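Long-range contacts in CBS domain-containing protein (Thermoplasma acidophilum DSM 1728, PDB 1PVM), which is of unknown function but binds iron through a zinc-ribbon-like domain fused to a pair of CBS domains, which in relatives often bind adenine nucleotides: residues Gly42-Asp47 and Gly116-Ile121; Pro67-Pro72 and Asn165-Ile170; Lys83-Val88 and Arg108-Asp113. All coordinates share one frame; numbering follows the deposited sequence.

How the contacts relate
Contacts 1 and 3 share the sheet of the second CBS domain and lie with their centres about 7 Å apart. Contact 3 builds its parallel strand pair, and contact 1 sets its outer strand against the sheet of the first CBS domain. Strands 108-112 and 118-123 join the two contacts, with probable hydrogen bonds from Val119 N to Val111 O and from Val111 N to Gly120 O, both 2.8 Å. Contact 2 is remote, its centre about 28 Å from each of the others, and brings the metal-binding domain onto the loop after helix 58-65. The bound mercury ion lies about 14 Å from the side chain of Arg68 in contact 2.

Contact 1 (Gly42-Asp47 and Gly116-Ile121); sequences GLVVKD and GRVVGI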
ATOM      1  N   GLY B  42      -8.418  -2.403  -3.334  1.00  8.13           N
ATOM      2  CA  GLY B  42      -8.951  -1.455  -4.288  1.00  7.81           C
ATOM      3  C   GLY B  42     -10.453  -1.616  -4.295  1.00  7.73           C
ATOM      4  O   GLY B  42     -10.955  -2.697  -4.589  1.00  9.36           O
ATOM      5  N   LEU B  43     -11.178  -0.554  -3.958  1.00  7.15           N
ATOM      6  CA  LEU B  43     -12.638  -0.608  -3.938  1.00  7.46           C
ATOM      7  C   LEU B  43     -13.210   0.475  -4.837  1.00  7.74           C
ATOM      8  O   LEU B  43     -12.679   1.589  -4.900  1.00  7.76           O
ATOM      9  CB  LEU B  43     -13.178  -0.388  -2.518  1.00  7.95           C
ATOM     10  CG  LEU B  43     -12.650  -1.249  -1.359  1.00  8.84           C
ATOM     11  CD1 LEU B  43     -13.244  -0.750  -0.043  1.00  9.09           C
ATOM     12  CD2 LEU B  43     -13.002  -2.709  -1.582  1.00 10.70           C
ATOM     13  N   VAL B  44     -14.285   0.146  -5.542  1.00  6.91           N
ATOM     14  CA  VAL B  44     -14.944   1.128  -6.393  1.00  7.26           C
ATOM     15  C   VAL B  44     -15.883   1.891  -5.464  1.00  7.24           C
ATOM     16  O   VAL B  44     -16.525   1.296  -4.592  1.00  7.64           O
ATOM     17  CB  VAL B  44     -15.756   0.446  -7.522  1.00  7.79           C
ATOM     18  CG1 VAL B  44     -16.585   1.484  -8.282  1.00  8.39           C
ATOM     19  CG2 VAL B  44     -14.811  -0.277  -8.468  1.00  8.75           C
ATOM     20  N   VAL B  45     -15.944   3.207  -5.632  1.00  7.09           N
ATOM     21  CA  VAL B  45     -16.806   4.027  -4.788  1.00  7.14           C
ATOM     22  C   VAL B  45     -17.953   4.641  -5.587  1.00  8.09           C
ATOM     23  O   VAL B  45     -17.739   5.200  -6.664  1.00  8.67           O
ATOM     24  CB  VAL B  45     -16.016   5.168  -4.120  1.00  6.53           C
ATOM     25  CG1 VAL B  45     -16.895   5.856  -3.090  1.00  7.53           C
ATOM     26  CG2 VAL B  45     -14.745   4.628  -3.481  1.00  5.62           C
ATOM     27  N   LYS B  46     -19.167   4.532  -5.051  1.00  8.84           N
ATOM     28  CA  LYS B  46     -20.352   5.085  -5.697  1.00 10.67           C
ATOM     29  C   LYS B  46     -20.992   6.146  -4.817  1.00 10.69           C
ATOM     30  O   LYS B  46     -20.881   6.081  -3.590  1.00 10.10           O
ATOM     31  CB  LYS B  46     -21.392   3.990  -5.940  1.00 13.19           C
ATOM     32  CG  LYS B  46     -21.098   3.053  -7.093  1.00 17.67           C
ATOM     33  CD  LYS B  46     -22.253   2.074  -7.271  1.00 21.56           C
ATOM     34  CE  LYS B  46     -22.060   1.179  -8.483  1.00 21.55           C
ATOM     35  NZ  LYS B  46     -22.066   1.952  -9.750  1.00 20.43           N
ATOM     36  N   ASP B  47     -21.653   7.126  -5.434  1.00 10.18           N
ATOM     37  CA  ASP B  47     -22.343   8.143  -4.649  1.00 10.67           C
ATOM     38  C   ASP B  47     -23.709   7.572  -4.277  1.00 11.19           C
ATOM     39  O   ASP B  47     -23.930   6.366  -4.399  1.00 10.20           O
ATOM     40  CB  ASP B  47     -22.486   9.475  -5.406  1.00 10.94           C
ATOM     41  CG  ASP B  47     -23.246   9.350  -6.723  1.00 12.86           C
ATOM     42  OD1 ASP B  47     -23.982   8.361  -6.915  1.00 12.15           O
ATOM     43  OD2 ASP B  47     -23.112  10.273  -7.563  1.00 13.34           O
ATOM     44  N   GLY B 116     -19.915   2.584 -20.714  1.00 18.19           N
ATOM     45  CA  GLY B 116     -19.406   3.366 -19.599  1.00 17.79           C
ATOM     46  C   GLY B 116     -19.572   2.753 -18.221  1.00 16.49           C
ATOM     47  O   GLY B 116     -19.227   3.378 -17.221  1.00 17.92           O
ATOM     48  N   ARG B 117     -20.087   1.530 -18.160  1.00 14.81           N
ATOM     49  CA  ARG B 117     -20.288   0.851 -16.887  1.00 12.68           C
ATOM     50  C   ARG B 117     -18.978   0.253 -16.384  1.00 11.75           C
ATOM     51  O   ARG B 117     -18.175  -0.241 -17.175  1.00 10.41           O
ATOM     52  CB  ARG B 117     -21.319  -0.262 -17.056  1.00 14.28           C
ATOM     53  CG  ARG B 117     -22.600   0.204 -17.722  1.00 16.06           C
ATOM     54  CD  ARG B 117     -23.578  -0.942 -17.914  1.00 18.30           C
ATOM     55  NE  ARG B 117     -23.039  -2.014 -18.752  1.00 16.64           N
ATOM     56  CZ  ARG B 117     -23.704  -3.127 -19.049  1.00 14.46           C
ATOM     57  NH1 ARG B 117     -24.928  -3.311 -18.580  1.00 15.84           N
ATOM     58  NH2 ARG B 117     -23.142  -4.060 -19.804  1.00 15.39           N
ATOM     59  N   VAL B 118     -18.755   0.305 -15.073  1.00 11.15           N
ATOM     60  CA  VAL B 118     -17.542  -0.274 -14.508  1.00  9.77           C
ATOM     61  C   VAL B 118     -17.755  -1.784 -14.481  1.00 10.62           C
ATOM     62  O   VAL B 118     -18.703  -2.274 -13.858  1.00 10.69           O
ATOM     63  CB  VAL B 118     -17.279   0.238 -13.074  1.00 10.29           C
ATOM     64  CG1 VAL B 118     -16.121  -0.532 -12.450  1.00 12.19           C
ATOM     65  CG2 VAL B 118     -16.957   1.724 -13.103  1.00  8.96           C
ATOM     66  N   VAL B 119     -16.882  -2.519 -15.167  1.00  9.95           N
ATOM     67  CA  VAL B 119     -17.008  -3.970 -15.229  1.00  9.45           C
ATOM     68  C   VAL B 119     -15.944  -4.733 -14.449  1.00  9.22           C
ATOM     69  O   VAL B 119     -16.015  -5.953 -14.315  1.00 11.01           O
ATOM     70  CB  VAL B 119     -17.021  -4.458 -16.694  1.00  9.31           C
ATOM     71  CG1 VAL B 119     -18.284  -3.953 -17.384  1.00  9.89           C
ATOM     72  CG2 VAL B 119     -15.771  -3.970 -17.433  1.00  8.54           C
ATOM     73  N   GLY B 120     -14.957  -4.018 -13.928  1.00 10.22           N
ATOM     74  CA  GLY B 120     -13.929  -4.689 -13.158  1.00  9.12           C
ATOM     75  C   GLY B 120     -12.823  -3.766 -12.718  1.00  8.34           C
ATOM     76  O   GLY B 120     -12.883  -2.558 -12.925  1.00  8.73           O
ATOM     77  N   ILE B 121     -11.818  -4.340 -12.071  1.00  9.16           N
ATOM     78  CA  ILE B 121     -10.658  -3.580 -11.639  1.00  8.74           C
ATOM     79  C   ILE B 121      -9.457  -4.391 -12.091  1.00  8.89           C
ATOM     80  O   ILE B 121      -9.468  -5.620 -12.003  1.00  9.92           O
ATOM     81  CB  ILE B 121     -10.611  -3.399 -10.098  1.00 10.80           C
ATOM     82  CG1 ILE B 121     -11.704  -2.416  -9.661  1.00 11.80           C
ATOM     83  CG2 ILE B 121      -9.226  -2.897  -9.667  1.00  9.20           C
ATOM     84  CD1 ILE B 121     -11.715  -2.125  -8.175  1.00 15.81           C
TER
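With CG1 anti to the backbone N (chi1 172°), Val44 keeps CG2 beside its own nitrogen and directs this methyl across the interface between two sheets. Ile121 answers with CG1 anti to the carbonyl carbon (chi1 -71°) and an extended chain, so that CD1 forms the tip. Val44 and Ile121 pass alongside, pointing opposite ways, with Val44 CG2 lying 3.6 Å from Ile121 CD1 and 4.0 Å from Ile121 CG1. The same terminal methyl rests on the backbone of the facing strand, with Ile121 CD1 3.7 Å from Gly42 O. Val118 meets the valine methyl from another direction and more loosely, its CG1 4.2 Å from Val44 CG2. No hydrogen bond links the segments; apolar packing carries the contact. Their strand axes approach to 8.6 Å and run nearly antiparallel, at 157°, the separation of stacked layers and not of neighbours within a sheet. Behind this layer Val119 and Gly120 both pair with Val111 in a classic beta bulge, while Val118 also packs on Ala110 and Val112. Central strand 42-46 of the first CBS domain thus meets edge strand 118-123 of the second, sheet against sheet, the arrangement characteristic of tandem CBS domains, the Bateman module.

Contact 2 (Pro67-Pro72 and Asn165-Ile170); sequences PRNKKP and NEKGEI
Two hydrogen bonds join the segments directly. Ile170 N donates to Pro67 O at 2.8 Å, approaching from above the carbonyl plane, and alongside it the ring carbon Pro67 CB packs 3.5 Å from Ile170 CD1. The second bond is almost straight (174°): Asn69 ND2, with its acceptor in the amide plane, donates a hydrogen bond to the anti lone pair of Glu169 OE2 at 2.9 Å, the amide and carboxylate planes being turned 56° apart. That oxygen is gripped further by a salt bridge from Lys167 NZ, 3.2 Å from Glu169 OE2, whose hydrogen bond is weak, and by a water that also bonds Asn69 O and Lys70 NZ; the lysine charges would probably stabilise the ionised carboxylate. A second water donates to both Arg68 O and Ile170 O, bridging the two backbones at 2.7 Å from each. Further out, the type I turn from Asn165 to Gly168 sets Lys167 beside Glu169, Arg68 NH2 bonds Glu184 O, and Asn69 ND2 has another partner in Asp73 OD2 of the second subunit. The hairpin loop between strands 160-164 and 170-175 of the metal-binding domain is thereby docked, close to the subunit interface, on the loop that follows helix 58-65 of the first CBS domain.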
ATOM      1  N   PRO B  67      -2.432  12.163   6.413  1.00  7.00           N
ATOM      2  CA  PRO B  67      -2.041  13.565   6.626  1.00  7.73           C
ATOM      3  C   PRO B  67      -3.099  14.483   7.250  1.00  8.26           C
ATOM      4  O   PRO B  67      -2.768  15.566   7.728  1.00  9.12           O
ATOM      5  CB  PRO B  67      -1.621  14.021   5.230  1.00  8.64           C
ATOM      6  CG  PRO B  67      -1.092  12.746   4.611  1.00  7.18           C
ATOM      7  CD  PRO B  67      -2.157  11.756   5.024  1.00  6.10           C
ATOM      8  N   ARG B  68      -4.359  14.060   7.246  1.00  7.93           N
ATOM      9  CA  ARG B  68      -5.426  14.864   7.850  1.00  8.85           C
ATOM     10  C   ARG B  68      -5.394  14.723   9.374  1.00  9.83           C
ATOM     11  O   ARG B  68      -5.983  15.531  10.100  1.00 11.20           O
ATOM     12  CB  ARG B  68      -6.802  14.422   7.332  1.00  9.60           C
ATOM     13  CG  ARG B  68      -7.159  14.944   5.949  1.00 12.58           C
ATOM     14  CD  ARG B  68      -8.511  14.404   5.503  1.00 14.78           C
ATOM     15  NE  ARG B  68      -8.945  14.961   4.224  1.00 16.55           N
ATOM     16  CZ  ARG B  68      -9.506  16.156   4.070  1.00 18.71           C
ATOM     17  NH1 ARG B  68      -9.714  16.942   5.119  1.00 21.16           N
ATOM     18  NH2 ARG B  68      -9.860  16.567   2.858  1.00 19.22           N
ATOM     19  N   ASN B  69      -4.719  13.681   9.849  1.00  9.45           N
ATOM     20  CA  ASN B  69      -4.591  13.416  11.278  1.00  8.74           C
ATOM     21  C   ASN B  69      -5.938  13.377  12.003  1.00  9.88           C
ATOM     22  O   ASN B  69      -6.175  14.129  12.952  1.00 10.88           O
ATOM     23  CB  ASN B  69      -3.668  14.460  11.920  1.00  8.74           C
ATOM     24  CG  ASN B  69      -3.282  14.100  13.338  1.00  9.94           C
ATOM     25  OD1 ASN B  69      -3.217  12.926  13.697  1.00 10.56           O
ATOM     26  ND2 ASN B  69      -3.004  15.109  14.150  1.00 11.46           N
ATOM     27  N   LYS B  70      -6.816  12.489  11.547  1.00  9.22           N
ATOM     28  CA  LYS B  70      -8.140  12.318  12.135  1.00 10.02           C
ATOM     29  C   LYS B  70      -8.351  10.827  12.330  1.00 10.47           C
ATOM     30  O   LYS B  70      -7.669  10.014  11.704  1.00  9.68           O
ATOM     31  CB  LYS B  70      -9.230  12.827  11.184  1.00 10.81           C
ATOM     32  CG  LYS B  70      -9.085  14.267  10.723  1.00 12.65           C
ATOM     33  CD  LYS B  70      -9.333  15.227  11.857  1.00 16.98           C
ATOM     34  CE  LYS B  70      -9.146  16.656  11.399  1.00 18.79           C
ATOM     35  NZ  LYS B  70      -9.360  17.601  12.525  1.00 23.23           N
ATOM     36  N   LYS B  71      -9.298  10.465  13.187  1.00 10.79           N
ATOM     37  CA  LYS B  71      -9.604   9.058  13.408  1.00 10.48           C
ATOM     38  C   LYS B  71     -10.228   8.512  12.125  1.00 11.08           C
ATOM     39  O   LYS B  71     -10.951   9.225  11.426  1.00  9.98           O
ATOM     40  CB  LYS B  71     -10.608   8.895  14.550  1.00 11.74           C
ATOM     41  CG  LYS B  71     -10.088   9.328  15.909  1.00 14.24           C
ATOM     42  CD  LYS B  71     -11.204   9.342  16.946  1.00 17.82           C
ATOM     43  CE  LYS B  71     -11.826   7.968  17.107  1.00 20.48           C
ATOM     44  NZ  LYS B  71     -12.900   7.962  18.141  1.00 26.10           N
ATOM     45  N   PRO B  72      -9.953   7.239  11.800  1.00  9.91           N
ATOM     46  CA  PRO B  72     -10.491   6.596  10.600  1.00 10.60           C
ATOM     47  C   PRO B  72     -12.023   6.645  10.510  1.00 11.02           C
ATOM     48  O   PRO B  72     -12.583   6.667   9.414  1.00 10.85           O
ATOM     49  CB  PRO B  72      -9.979   5.162  10.720  1.00 12.62           C
ATOM     50  CG  PRO B  72      -8.690   5.316  11.430  1.00 13.73           C
ATOM     51  CD  PRO B  72      -8.972   6.366  12.474  1.00 11.44           C
ATOM     52  N   ASN B 165      -1.247  23.100   7.401  1.00 11.63           N
ATOM     53  CA  ASN B 165      -1.155  24.028   8.524  1.00 11.82           C
ATOM     54  C   ASN B 165       0.241  23.867   9.137  1.00 12.42           C
ATOM     55  O   ASN B 165       1.072  23.147   8.583  1.00 12.10           O
ATOM     56  CB  ASN B 165      -2.267  23.790   9.557  1.00 11.19           C
ATOM     57  CG  ASN B 165      -2.189  22.434  10.233  1.00 12.49           C
ATOM     58  OD1 ASN B 165      -3.128  22.035  10.934  1.00 17.32           O
ATOM     59  ND2 ASN B 165      -1.081  21.723  10.046  1.00 10.77           N
ATOM     60  N   GLU B 166       0.503  24.526  10.264  1.00 13.79           N
ATOM     61  CA  GLU B 166       1.830  24.466  10.882  1.00 15.78           C
ATOM     62  C   GLU B 166       2.282  23.092  11.369  1.00 16.42           C
ATOM     63  O   GLU B 166       3.484  22.862  11.569  1.00 15.10           O
ATOM     64  CB  GLU B 166       1.915  25.467  12.035  1.00 18.79           C
ATOM     65  CG  GLU B 166       0.991  25.180  13.206  1.00 25.31           C
ATOM     66  CD  GLU B 166       0.967  26.328  14.207  1.00 29.55           C
ATOM     67  OE1 GLU B 166       2.060  26.790  14.612  1.00 34.28           O
ATOM     68  OE2 GLU B 166      -0.141  26.763  14.588  1.00 30.09           O
ATOM     69  N   LYS B 167       1.325  22.185  11.553  1.00 15.09           N
ATOM     70  CA  LYS B 167       1.625  20.837  12.019  1.00 15.19           C
ATOM     71  C   LYS B 167       1.877  19.895  10.849  1.00 14.00           C
ATOM     72  O   LYS B 167       2.201  18.727  11.047  1.00 13.47           O
ATOM     73  CB  LYS B 167       0.461  20.299  12.853  1.00 16.47           C
ATOM     74  CG  LYS B 167       0.146  21.124  14.091  1.00 22.43           C
ATOM     75  CD  LYS B 167      -1.081  20.600  14.832  1.00 25.84           C
ATOM     76  CE  LYS B 167      -0.813  19.278  15.541  1.00 27.30           C
ATOM     77  NZ  LYS B 167      -0.497  18.172  14.598  1.00 30.81           N
ATOM     78  N   GLY B 168       1.730  20.409   9.632  1.00 13.20           N
ATOM     79  CA  GLY B 168       1.919  19.577   8.460  1.00 12.06           C
ATOM     80  C   GLY B 168       0.649  18.799   8.156  1.00 12.93           C
ATOM     81  O   GLY B 168       0.635  17.920   7.294  1.00 15.30           O
ATOM     82  N   GLU B 169      -0.427  19.111   8.870  1.00 12.45           N
ATOM     83  CA  GLU B 169      -1.698  18.429   8.644  1.00 13.21           C
ATOM     84  C   GLU B 169      -2.365  18.997   7.408  1.00 14.49           C
ATOM     85  O   GLU B 169      -2.274  20.198   7.147  1.00 15.60           O
ATOM     86  CB  GLU B 169      -2.662  18.641   9.817  1.00 13.77           C
ATOM     87  CG  GLU B 169      -2.156  18.238  11.194  1.00 15.04           C
ATOM     88  CD  GLU B 169      -3.132  18.637  12.289  1.00 18.64           C
ATOM     89  OE1 GLU B 169      -3.631  19.785  12.258  1.00 18.93           O
ATOM     90  OE2 GLU B 169      -3.401  17.813  13.186  1.00 21.39           O
ATOM     91  N   ILE B 170      -3.031  18.141   6.641  1.00 13.81           N
ATOM     92  CA  ILE B 170      -3.766  18.612   5.476  1.00 13.73           C
ATOM     93  C   ILE B 170      -5.090  19.103   6.047  1.00 14.03           C
ATOM     94  O   ILE B 170      -5.883  18.310   6.562  1.00 15.22           O
ATOM     95  CB  ILE B 170      -4.050  17.480   4.458  1.00 12.68           C
ATOM     96  CG1 ILE B 170      -2.759  17.104   3.730  1.00 13.89           C
ATOM     97  CG2 ILE B 170      -5.109  17.929   3.457  1.00 12.52           C
ATOM     98  CD1 ILE B 170      -2.937  16.038   2.676  1.00 13.73           C
TER
HETATM   99  O   HOH W   1      -6.816  17.858   9.039  1.00 15.77           O
HETATM  100  O   HOH W   2      -6.477  16.985  13.492  1.00 27.13           O

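Contact 3 (Lys83-Val88 and Arg108-Asp113); sequences KPIPKV and RCAVVD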
ATOM      1  N   LYS B  83     -10.243  10.407  -7.469  1.00  8.41           N
ATOM      2  CA  LYS B  83     -11.429  10.860  -8.181  1.00  8.76           C
ATOM      3  C   LYS B  83     -11.049  11.928  -9.199  1.00  9.17           C
ATOM      4  O   LYS B  83     -10.179  12.752  -8.935  1.00  8.90           O
ATOM      5  CB  LYS B  83     -12.469  11.405  -7.190  1.00  7.92           C
ATOM      6  CG  LYS B  83     -12.028  12.605  -6.360  1.00  9.17           C
ATOM      7  CD  LYS B  83     -13.115  12.959  -5.337  1.00  9.52           C
ATOM      8  CE  LYS B  83     -12.745  14.167  -4.484  1.00 10.60           C
ATOM      9  NZ  LYS B  83     -13.750  14.391  -3.399  1.00 11.33           N
ATOM     10  N   PRO B  84     -11.671  11.905 -10.394  1.00 10.29           N
ATOM     11  CA  PRO B  84     -12.692  10.953 -10.855  1.00 10.66           C
ATOM     12  C   PRO B  84     -12.096   9.551 -10.896  1.00  9.83           C
ATOM     13  O   PRO B  84     -10.877   9.394 -10.894  1.00  9.70           O
ATOM     14  CB  PRO B  84     -13.041  11.455 -12.255  1.00 12.60           C
ATOM     15  CG  PRO B  84     -12.646  12.894 -12.231  1.00 15.46           C
ATOM     16  CD  PRO B  84     -11.375  12.893 -11.442  1.00 10.90           C
ATOM     17  N   ILE B  85     -12.948   8.535 -10.954  1.00  8.83           N
ATOM     18  CA  ILE B  85     -12.450   7.167 -10.964  1.00  8.53           C
ATOM     19  C   ILE B  85     -11.453   6.902 -12.092  1.00  8.88           C
ATOM     20  O   ILE B  85     -11.720   7.200 -13.256  1.00  9.11           O
ATOM     21  CB  ILE B  85     -13.623   6.132 -11.043  1.00  7.75           C
ATOM     22  CG1 ILE B  85     -13.075   4.717 -10.835  1.00  8.50           C
ATOM     23  CG2 ILE B  85     -14.361   6.245 -12.380  1.00  8.24           C
ATOM     24  CD1 ILE B  85     -14.150   3.668 -10.579  1.00  8.91           C
ATOM     25  N   PRO B  86     -10.260   6.384 -11.746  1.00  8.69           N
ATOM     26  CA  PRO B  86      -9.243   6.085 -12.765  1.00  8.25           C
ATOM     27  C   PRO B  86      -9.789   4.918 -13.578  1.00  8.53           C
ATOM     28  O   PRO B  86     -10.301   3.955 -13.006  1.00  7.83           O
ATOM     29  CB  PRO B  86      -8.025   5.676 -11.940  1.00  9.28           C
ATOM     30  CG  PRO B  86      -8.213   6.416 -10.648  1.00 11.09           C
ATOM     31  CD  PRO B  86      -9.697   6.272 -10.389  1.00  9.10           C
ATOM     32  N   LYS B  87      -9.686   4.978 -14.899  1.00  8.33           N
ATOM     33  CA  LYS B  87     -10.239   3.888 -15.689  1.00  8.57           C
ATOM     34  C   LYS B  87      -9.693   3.759 -17.103  1.00  9.49           C
ATOM     35  O   LYS B  87      -9.147   4.710 -17.666  1.00  9.56           O
ATOM     36  CB  LYS B  87     -11.760   4.046 -15.753  1.00 10.59           C
ATOM     37  CG  LYS B  87     -12.220   5.279 -16.525  1.00 13.73           C
ATOM     38  CD  LYS B  87     -13.718   5.512 -16.355  1.00 16.05           C
ATOM     39  CE  LYS B  87     -14.247   6.501 -17.384  1.00 19.68           C
ATOM     40  NZ  LYS B  87     -13.488   7.770 -17.374  1.00 22.14           N
ATOM     41  N   VAL B  88      -9.842   2.558 -17.655  1.00  8.24           N
ATOM     42  CA  VAL B  88      -9.427   2.251 -19.022  1.00  8.41           C
ATOM     43  C   VAL B  88     -10.575   1.459 -19.651  1.00 10.02           C
ATOM     44  O   VAL B  88     -11.393   0.877 -18.936  1.00  9.15           O
ATOM     45  CB  VAL B  88      -8.140   1.380 -19.074  1.00  8.46           C
ATOM     46  CG1 VAL B  88      -6.965   2.141 -18.484  1.00  9.23           C
ATOM     47  CG2 VAL B  88      -8.361   0.060 -18.341  1.00  7.56           C
ATOM     48  N   ARG B 108      -3.328   0.334 -10.017  1.00  7.30           N
ATOM     49  CA  ARG B 108      -4.615  -0.287 -10.337  1.00  7.38           C
ATOM     50  C   ARG B 108      -5.610   0.766 -10.811  1.00  6.50           C
ATOM     51  O   ARG B 108      -5.449   1.950 -10.532  1.00  7.53           O
ATOM     52  CB  ARG B 108      -5.193  -1.026  -9.127  1.00  7.43           C
ATOM     53  CG  ARG B 108      -5.782  -0.152  -8.025  1.00  7.49           C
ATOM     54  CD  ARG B 108      -6.174  -1.039  -6.844  1.00 10.30           C
ATOM     55  NE  ARG B 108      -4.996  -1.710  -6.294  1.00 10.43           N
ATOM     56  CZ  ARG B 108      -4.996  -2.899  -5.698  1.00  8.34           C
ATOM     57  NH1 ARG B 108      -6.120  -3.593  -5.557  1.00  9.93           N
ATOM     58  NH2 ARG B 108      -3.857  -3.397  -5.242  1.00 11.04           N
ATOM     59  N   CYS B 109      -6.632   0.330 -11.539  1.00  6.75           N
ATOM     60  CA  CYS B 109      -7.660   1.236 -12.025  1.00  6.21           C
ATOM     61  C   CYS B 109      -8.883   0.423 -12.404  1.00  6.43           C
ATOM     62  O   CYS B 109      -8.821  -0.803 -12.482  1.00  7.18           O
ATOM     63  CB  CYS B 109      -7.166   2.031 -13.244  1.00  5.77           C
ATOM     64  SG  CYS B 109      -6.904   1.055 -14.749  1.00  9.73           S
ATOM     65  N   ALA B 110      -9.998   1.106 -12.632  1.00  7.92           N
ATOM     66  CA  ALA B 110     -11.227   0.428 -13.006  1.00  7.75           C
ATOM     67  C   ALA B 110     -11.210   0.175 -14.504  1.00  8.25           C
ATOM     68  O   ALA B 110     -10.434   0.784 -15.239  1.00  8.32           O
ATOM     69  CB  ALA B 110     -12.434   1.286 -12.636  1.00  8.80           C
ATOM     70  N   VAL B 111     -12.056  -0.748 -14.941  1.00  8.05           N
ATOM     71  CA  VAL B 111     -12.185  -1.068 -16.354  1.00  7.51           C
ATOM     72  C   VAL B 111     -13.648  -0.797 -16.677  1.00  8.01           C
ATOM     73  O   VAL B 111     -14.536  -1.253 -15.954  1.00  7.94           O
ATOM     74  CB  VAL B 111     -11.873  -2.552 -16.633  1.00  7.71           C
ATOM     75  CG1 VAL B 111     -12.065  -2.855 -18.117  1.00  8.03           C
ATOM     76  CG2 VAL B 111     -10.448  -2.880 -16.190  1.00  6.91           C
ATOM     77  N   VAL B 112     -13.901  -0.027 -17.733  1.00  8.20           N
ATOM     78  CA  VAL B 112     -15.274   0.284 -18.118  1.00  9.44           C
ATOM     79  C   VAL B 112     -15.560  -0.249 -19.514  1.00 10.26           C
ATOM     80  O   VAL B 112     -14.652  -0.348 -20.347  1.00 10.24           O
ATOM     81  CB  VAL B 112     -15.554   1.822 -18.098  1.00 10.25           C
ATOM     82  CG1 VAL B 112     -15.475   2.346 -16.670  1.00  9.50           C
ATOM     83  CG2 VAL B 112     -14.555   2.566 -18.993  1.00 10.46           C
ATOM     84  N   ASP B 113     -16.813  -0.616 -19.765  1.00 10.56           N
ATOM     85  CA  ASP B 113     -17.177  -1.105 -21.087  1.00 12.77           C
ATOM     86  C   ASP B 113     -17.591   0.077 -21.960  1.00 15.22           C
ATOM     87  O   ASP B 113     -17.604   1.226 -21.507  1.00 15.22           O
ATOM     88  CB  ASP B 113     -18.314  -2.135 -21.019  1.00 11.74           C
ATOM     89  CG  ASP B 113     -19.577  -1.590 -20.372  1.00 13.55           C
ATOM     90  OD1 ASP B 113     -19.698  -0.355 -20.213  1.00 13.99           O
ATOM     91  OD2 ASP B 113     -20.465  -2.406 -20.034  1.00 13.33           O
TER
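Strands 87-89 and 108-112 are the parallel partners of a beta-alpha-beta crossover through helix 94-104 in the second CBS domain, and their side chains pair off on two faces of the sheet. On the face bearing Lys87 and Ala110, Ile85 brings its CD1 tip to 3.6 Å from Ala110 CB, while the aliphatic stem of Lys87 crosses Val112 obliquely, Lys87 CD lying 3.6 Å from Val112 CG1. The other Val112 methyl, CG2, is flanked by both its backbone N and its carbonyl carbon and lies 3.6 Å from Val88 O. An alanine in place of Val112 would remove both methyls and would probably loosen the packing of the Lys87 stem and the cover over Val88 O. The opposite face turns toward helix 94-104: there both methyls of Val88 abut the sulfur of Cys109 from one side, with Val88 CG1 3.9 Å and Val88 CG2 4.0 Å from Cys109 SG, and both residues touch Tyr100. Three backbone hydrogen bonds set the register. Ala110 N reaches Pro86 O from above the carbonyl plane, Val88 N meets Ala110 O within it, and Val112 N approaches Val88 O nearly along the C=O axis, at 2.9 Å.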